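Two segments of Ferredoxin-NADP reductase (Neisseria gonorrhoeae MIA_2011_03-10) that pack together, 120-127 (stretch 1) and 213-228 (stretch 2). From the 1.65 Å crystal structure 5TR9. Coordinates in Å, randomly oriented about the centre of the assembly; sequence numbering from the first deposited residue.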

ATOM      1  N   GLY A 120      18.710  -3.200  -9.561  1.00 14.00           N
ATOM      2  CA  GLY A 120      19.654  -4.157  -9.027  1.00 14.15           C
ATOM      3  C   GLY A 120      19.658  -4.268  -7.518  1.00 18.36           C
ATOM      4  O   GLY A 120      20.322  -5.167  -6.981  1.00 22.62           O
ATOM      5  N   LYS A 121      18.946  -3.388  -6.827  1.00 14.19           N
ATOM      6  CA  LYS A 121      18.879  -3.431  -5.380  1.00 15.26           C
ATOM      7  C   LYS A 121      17.786  -4.400  -4.937  1.00 16.55           C
ATOM      8  O   LYS A 121      16.973  -4.877  -5.735  1.00 15.97           O
ATOM      9  CB  LYS A 121      18.600  -2.039  -4.816  1.00 15.40           C
ATOM     10  CG  LYS A 121      19.592  -0.976  -5.287  1.00 14.52           C
ATOM     11  CD  LYS A 121      20.984  -1.262  -4.771  1.00 18.51           C
ATOM     12  CE  LYS A 121      21.963  -0.169  -5.176  1.00 19.59           C
ATOM     13  NZ  LYS A 121      23.364  -0.541  -4.803  1.00 21.06           N
ATOM     14  N   ASP A 122      17.774  -4.692  -3.640  1.00 14.41           N
ATOM     15  CA  ASP A 122      16.696  -5.469  -3.040  1.00 13.47           C
ATOM     16  C   ASP A 122      15.635  -4.510  -2.525  1.00 16.14           C
ATOM     17  O   ASP A 122      15.902  -3.720  -1.612  1.00 16.30           O
ATOM     18  CB  ASP A 122      17.228  -6.333  -1.906  1.00 14.10           C
ATOM     19  CG  ASP A 122      18.244  -7.340  -2.390  1.00 20.11           C
ATOM     20  OD1 ASP A 122      17.876  -8.190  -3.232  1.00 20.10           O
ATOM     21  OD2 ASP A 122      19.424  -7.270  -1.975  1.00 21.54           O
ATOM     22  N   LEU A 123      14.440  -4.581  -3.100  1.00 12.42           N
ATOM     23  CA  LEU A 123      13.355  -3.675  -2.734  1.00 11.80           C
ATOM     24  C   LEU A 123      12.545  -4.282  -1.594  1.00 13.30           C
ATOM     25  O   LEU A 123      12.034  -5.400  -1.720  1.00 13.19           O
ATOM     26  CB  LEU A 123      12.457  -3.409  -3.942  1.00 11.32           C
ATOM     27  CG  LEU A 123      11.302  -2.440  -3.734  1.00 11.11           C
ATOM     28  CD1 LEU A 123      11.884  -1.036  -3.468  1.00 14.36           C
ATOM     29  CD2 LEU A 123      10.374  -2.464  -4.951  1.00 16.09           C
ATOM     30  N   VAL A 124      12.401  -3.545  -0.490  1.00 11.53           N
ATOM     31  CA  VAL A 124      11.697  -4.048   0.693  1.00  9.70           C
ATOM     32  C   VAL A 124      10.569  -3.077   1.029  1.00 11.89           C
ATOM     33  O   VAL A 124      10.824  -1.932   1.428  1.00 11.43           O
ATOM     34  CB  VAL A 124      12.640  -4.242   1.890  1.00 10.86           C
ATOM     35  CG1 VAL A 124      11.850  -4.726   3.135  1.00 13.85           C
ATOM     36  CG2 VAL A 124      13.768  -5.239   1.540  1.00 11.66           C
ATOM     37  N   MET A 125       9.332  -3.535   0.883  1.00 10.00           N
ATOM     38  CA  MET A 125       8.144  -2.726   1.138  1.00  8.15           C
ATOM     39  C   MET A 125       7.567  -3.111   2.498  1.00 11.49           C
ATOM     40  O   MET A 125       7.229  -4.275   2.721  1.00 13.48           O
ATOM     41  CB  MET A 125       7.127  -2.930   0.008  1.00 12.40           C
ATOM     42  CG  MET A 125       7.654  -2.428  -1.343  1.00 13.25           C
ATOM     43  SD  MET A 125       6.629  -2.901  -2.753  1.00 18.45           S
ATOM     44  CE  MET A 125       6.903  -4.654  -2.724  1.00 23.04           C
ATOM     45  N   LEU A 126       7.465  -2.134   3.402  1.00  9.97           N
ATOM     46  CA  LEU A 126       7.003  -2.349   4.771  1.00  9.42           C
ATOM     47  C   LEU A 126       5.673  -1.631   4.937  1.00 11.13           C
ATOM     48  O   LEU A 126       5.592  -0.424   4.697  1.00 11.45           O
ATOM     49  CB  LEU A 126       8.027  -1.802   5.772  1.00 10.10           C
ATOM     50  CG  LEU A 126       9.473  -2.308   5.655  1.00 11.88           C
ATOM     51  CD1 LEU A 126      10.354  -1.521   6.606  1.00 11.93           C
ATOM     52  CD2 LEU A 126       9.532  -3.802   5.981  1.00 12.07           C
ATOM     53  N   CYS A 127       4.628  -2.351   5.339  1.00  9.78           N
ATOM     54  CA  CYS A 127       3.351  -1.655   5.428  1.00 10.53           C
ATOM     55  C   CYS A 127       2.504  -2.207   6.562  1.00 11.32           C
ATOM     56  O   CYS A 127       2.731  -3.319   7.052  1.00 11.90           O
ATOM     57  CB  CYS A 127       2.570  -1.740   4.108  1.00 10.30           C
ATOM     58  SG  CYS A 127       2.214  -3.424   3.553  1.00 12.03           S
ATOM     59  N   SER A 213      14.687 -10.201  12.494  1.00 19.81           N
ATOM     60  CA  SER A 213      13.719 -11.220  12.093  1.00 18.90           C
ATOM     61  C   SER A 213      13.253 -11.031  10.652  1.00 20.77           C
ATOM     62  O   SER A 213      12.990 -12.018   9.958  1.00 23.21           O
ATOM     63  CB  SER A 213      12.517 -11.224  13.035  1.00 21.24           C
ATOM     64  OG  SER A 213      12.832 -11.907  14.241  1.00 31.08           O
ATOM     65  N   ILE A 214      13.134  -9.790  10.182  1.00 18.86           N
ATOM     66  CA  ILE A 214      12.712  -9.604   8.794  1.00 20.18           C
ATOM     67  C   ILE A 214      13.815 -10.052   7.840  1.00 18.29           C
ATOM     68  O   ILE A 214      13.557 -10.775   6.868  1.00 17.95           O
ATOM     69  CB  ILE A 214      12.274  -8.147   8.552  1.00 20.37           C
ATOM     70  CG1 ILE A 214      10.900  -7.906   9.200  1.00 20.06           C
ATOM     71  CG2 ILE A 214      12.206  -7.845   7.049  1.00 18.65           C
ATOM     72  CD1 ILE A 214      10.456  -6.448   9.167  1.00 21.63           C
ATOM     73  N   GLU A 215      15.064  -9.675   8.122  1.00 18.51           N
ATOM     74  CA  GLU A 215      16.182 -10.155   7.321  1.00 19.51           C
ATOM     75  C   GLU A 215      16.216 -11.679   7.275  1.00 19.89           C
ATOM     76  O   GLU A 215      16.432 -12.271   6.212  1.00 19.68           O
ATOM     77  CB  GLU A 215      17.480  -9.591   7.897  1.00 21.59           C
ATOM     78  CG  GLU A 215      18.755 -10.185   7.388  1.00 26.72           C
ATOM     79  CD  GLU A 215      19.948  -9.457   7.965  1.00 35.63           C
ATOM     80  OE1 GLU A 215      20.345  -8.416   7.397  1.00 27.86           O
ATOM     81  OE2 GLU A 215      20.461  -9.900   9.011  1.00 35.83           O
ATOM     82  N   GLN A 216      15.985 -12.331   8.417  1.00 18.50           N
ATOM     83  CA  GLN A 216      16.002 -13.792   8.449  1.00 23.58           C
ATOM     84  C   GLN A 216      14.830 -14.384   7.671  1.00 23.43           C
ATOM     85  O   GLN A 216      14.993 -15.394   6.968  1.00 24.66           O
ATOM     86  CB  GLN A 216      16.000 -14.278   9.898  1.00 28.50           C
ATOM     87  CG  GLN A 216      17.363 -14.141  10.565  1.00 42.89           C
ATOM     88  CD  GLN A 216      17.319 -14.335  12.071  1.00 55.83           C
ATOM     89  OE1 GLN A 216      16.353 -14.877  12.617  1.00 62.10           O
ATOM     90  NE2 GLN A 216      18.369 -13.883  12.755  1.00 52.68           N
ATOM     91  N   ALA A 217      13.647 -13.771   7.776  1.00 22.74           N
ATOM     92  CA  ALA A 217      12.477 -14.274   7.059  1.00 22.82           C
ATOM     93  C   ALA A 217      12.648 -14.154   5.550  1.00 26.50           C
ATOM     94  O   ALA A 217      12.122 -14.984   4.796  1.00 25.87           O
ATOM     95  CB  ALA A 217      11.220 -13.530   7.511  1.00 18.13           C
ATOM     96  N   LEU A 218      13.384 -13.136   5.094  1.00 18.93           N
ATOM     97  CA  LEU A 218      13.628 -12.916   3.674  1.00 19.18           C
ATOM     98  C   LEU A 218      14.807 -13.711   3.138  1.00 23.08           C
ATOM     99  O   LEU A 218      14.955 -13.803   1.914  1.00 22.84           O
ATOM    100  CB  LEU A 218      13.872 -11.429   3.399  1.00 16.47           C
ATOM    101  CG  LEU A 218      12.693 -10.511   3.735  1.00 15.69           C
ATOM    102  CD1 LEU A 218      13.038  -9.051   3.437  1.00 16.00           C
ATOM    103  CD2 LEU A 218      11.423 -10.915   2.956  1.00 16.45           C
ATOM    104  N   HIS A 219      15.650 -14.266   4.010  1.00 22.28           N
ATOM    105  CA  HIS A 219      16.858 -14.987   3.594  1.00 21.62           C
ATOM    106  C   HIS A 219      17.732 -14.112   2.700  1.00 24.72           C
ATOM    107  O   HIS A 219      18.364 -14.589   1.756  1.00 25.95           O
ATOM    108  CB  HIS A 219      16.513 -16.301   2.897  1.00 24.63           C
ATOM    109  CG  HIS A 219      15.597 -17.178   3.689  1.00 38.96           C
ATOM    110  ND1 HIS A 219      16.034 -17.941   4.751  1.00 49.44           N
ATOM    111  CD2 HIS A 219      14.267 -17.411   3.579  1.00 46.26           C
ATOM    112  CE1 HIS A 219      15.013 -18.611   5.258  1.00 52.82           C
ATOM    113  NE2 HIS A 219      13.931 -18.307   4.565  1.00 48.43           N
ATOM    114  N   THR A 220      17.759 -12.817   3.008  1.00 20.21           N
ATOM    115  CA  THR A 220      18.512 -11.821   2.254  1.00 23.25           C
ATOM    116  C   THR A 220      19.103 -10.842   3.253  1.00 21.34           C
ATOM    117  O   THR A 220      18.357 -10.212   4.006  1.00 21.48           O
ATOM    118  CB  THR A 220      17.610 -11.073   1.261  1.00 26.52           C
ATOM    119  OG1 THR A 220      17.007 -12.002   0.353  1.00 27.81           O
ATOM    120  CG2 THR A 220      18.411 -10.044   0.473  1.00 25.25           C
ATOM    121  N   LYS A 221      20.429 -10.719   3.267  1.00 22.58           N
ATOM    122  CA  LYS A 221      21.060  -9.726   4.127  1.00 18.58           C
ATOM    123  C   LYS A 221      20.663  -8.328   3.673  1.00 19.24           C
ATOM    124  O   LYS A 221      20.704  -8.014   2.478  1.00 21.94           O
ATOM    125  CB  LYS A 221      22.580  -9.882   4.105  1.00 23.38           C
ATOM    126  N   LEU A 222      20.261  -7.493   4.628  1.00 18.18           N
ATOM    127  CA  LEU A 222      19.879  -6.114   4.360  1.00 14.96           C
ATOM    128  C   LEU A 222      21.014  -5.188   4.778  1.00 17.49           C
ATOM    129  O   LEU A 222      21.542  -5.307   5.894  1.00 19.93           O
ATOM    130  CB  LEU A 222      18.589  -5.763   5.099  1.00 18.41           C
ATOM    131  CG  LEU A 222      17.472  -6.792   4.888  1.00 18.13           C
ATOM    132  CD1 LEU A 222      16.240  -6.423   5.712  1.00 20.71           C
ATOM    133  CD2 LEU A 222      17.117  -6.925   3.405  1.00 20.42           C
ATOM    134  N   THR A 223      21.419  -4.298   3.877  1.00 17.62           N
ATOM    135  CA  THR A 223      22.494  -3.348   4.124  1.00 17.49           C
ATOM    136  C   THR A 223      22.141  -2.031   3.455  1.00 18.18           C
ATOM    137  O   THR A 223      21.386  -2.009   2.476  1.00 15.31           O
ATOM    138  CB  THR A 223      23.853  -3.816   3.576  1.00 18.31           C
ATOM    139  OG1 THR A 223      23.849  -3.755   2.143  1.00 20.67           O
ATOM    140  CG2 THR A 223      24.191  -5.244   4.016  1.00 19.58           C
ATOM    141  N   PRO A 224      22.694  -0.916   3.937  1.00 17.88           N
ATOM    142  CA  PRO A 224      22.464   0.357   3.235  1.00 16.85           C
ATOM    143  C   PRO A 224      22.921   0.330   1.788  1.00 15.55           C
ATOM    144  O   PRO A 224      22.312   0.992   0.935  1.00 18.48           O
ATOM    145  CB  PRO A 224      23.266   1.364   4.075  1.00 19.31           C
ATOM    146  CG  PRO A 224      23.223   0.771   5.459  1.00 21.13           C
ATOM    147  CD  PRO A 224      23.370  -0.717   5.235  1.00 18.39           C
ATOM    148  N   GLU A 225      23.967  -0.429   1.472  1.00 19.73           N
ATOM    149  CA  GLU A 225      24.441  -0.465   0.096  1.00 17.87           C
ATOM    150  C   GLU A 225      23.435  -1.160  -0.823  1.00 19.34           C
ATOM    151  O   GLU A 225      23.223  -0.721  -1.960  1.00 19.68           O
ATOM    152  CB  GLU A 225      25.804  -1.154   0.036  1.00 20.76           C
ATOM    153  CG  GLU A 225      26.626  -0.802  -1.203  1.00 41.17           C
ATOM    154  CD  GLU A 225      26.176  -1.541  -2.451  1.00 59.65           C
ATOM    155  OE1 GLU A 225      25.679  -2.682  -2.323  1.00 63.21           O
ATOM    156  OE2 GLU A 225      26.317  -0.979  -3.561  1.00 65.74           O
ATOM    157  N   SER A 226      22.791  -2.236  -0.348  1.00 15.31           N
ATOM    158  CA  SER A 226      22.036  -3.118  -1.234  1.00 14.74           C
ATOM    159  C   SER A 226      20.520  -3.038  -1.088  1.00 16.87           C
ATOM    160  O   SER A 226      19.809  -3.506  -1.986  1.00 16.80           O
ATOM    161  CB  SER A 226      22.459  -4.577  -1.008  1.00 21.31           C
ATOM    162  OG  SER A 226      22.226  -4.939   0.347  1.00 19.67           O
ATOM    163  N   THR A 227      20.007  -2.480   0.001  1.00 15.62           N
ATOM    164  CA  THR A 227      18.578  -2.530   0.294  1.00 14.61           C
ATOM    165  C   THR A 227      17.941  -1.165   0.076  1.00 12.65           C
ATOM    166  O   THR A 227      18.529  -0.132   0.419  1.00 14.59           O
ATOM    167  CB  THR A 227      18.338  -2.999   1.738  1.00 13.60           C
ATOM    168  OG1 THR A 227      19.092  -4.193   1.964  1.00 14.65           O
ATOM    169  CG2 THR A 227      16.851  -3.304   2.000  1.00 14.36           C
ATOM    170  N   ARG A 228      16.724  -1.165  -0.478  1.00 13.16           N
ATOM    171  CA  ARG A 228      15.953   0.066  -0.625  1.00 10.80           C
ATOM    172  C   ARG A 228      14.563  -0.170  -0.051  1.00 11.68           C
ATOM    173  O   ARG A 228      13.893  -1.131  -0.437  1.00 13.68           O
ATOM    174  CB  ARG A 228      15.891   0.506  -2.095  1.00 12.43           C
ATOM    175  CG  ARG A 228      17.278   0.758  -2.717  1.00 11.98           C
ATOM    176  CD  ARG A 228      17.973   1.961  -2.064  1.00 12.08           C
ATOM    177  NE  ARG A 228      19.269   2.291  -2.676  1.00 15.20           N
ATOM    178  CZ  ARG A 228      20.440   1.807  -2.272  1.00 17.34           C
ATOM    179  NH1 ARG A 228      20.498   0.941  -1.270  1.00 16.68           N
ATOM    180  NH2 ARG A 228      21.562   2.186  -2.874  1.00 22.56           N
TER
HETATM  181  O   HOH W   1      19.833  -6.304   0.421  1.00 16.84           O

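One water molecule sits where four groups from the two stretches converge. It donates to Asp 122 OD2 at 2.6 Å and to Lys 221 O at 2.8 Å. It accepts from Ser 226 OG at 2.8 Å and from Thr 227 OG1 at 2.7 Å. The carboxylate suits its place because it can only accept; the two hydroxyls can donate.

Beside the water, the backbones pair as parallel strands. Asp 122 N donates to Ser 226 O at 2.9 Å. Arg 228 N donates to Asp 122 O at 2.9 Å, and Val 124 N to Arg 228 O at 2.8 Å. All three bonds are nearly straight.

The side chains of Asp 122 and Thr 227 lie on one face of the sheet, those of Leu 123 and Arg 228 on the other. At the start of the pairing, Lys 121 reaches across with an extended end. Its NZ donates to Glu 225 O at 2.9 Å and forms a salt bridge with Glu 225 OE2 at 3.2 Å. Lys 121 CE covers one face of the Arg 228 guanidinium, 3.3 Å from Arg 228 NH2. This brings two positive groups close, with Lys 121 NZ 3.8 Å from Arg 228 NH2. Arg 228 NH1 turns back to its own stretch and donates to Thr 227 O at 2.8 Å.

Farther along, the contact is apolar. Val 124 is buried and points toward stretch 2. Its CG2 lies 3.7 Å from Thr 227 CG2, 4.2 Å from Leu 222 CD2 and 4.3 Å from Leu 218 CD1. Leu 126 CD2 meets Ile 214 CD1 of the helix at 4.2 Å. The branched aliphatic side chains fill this space without needing polar partners. In all, 569 Å² is buried between the stretches.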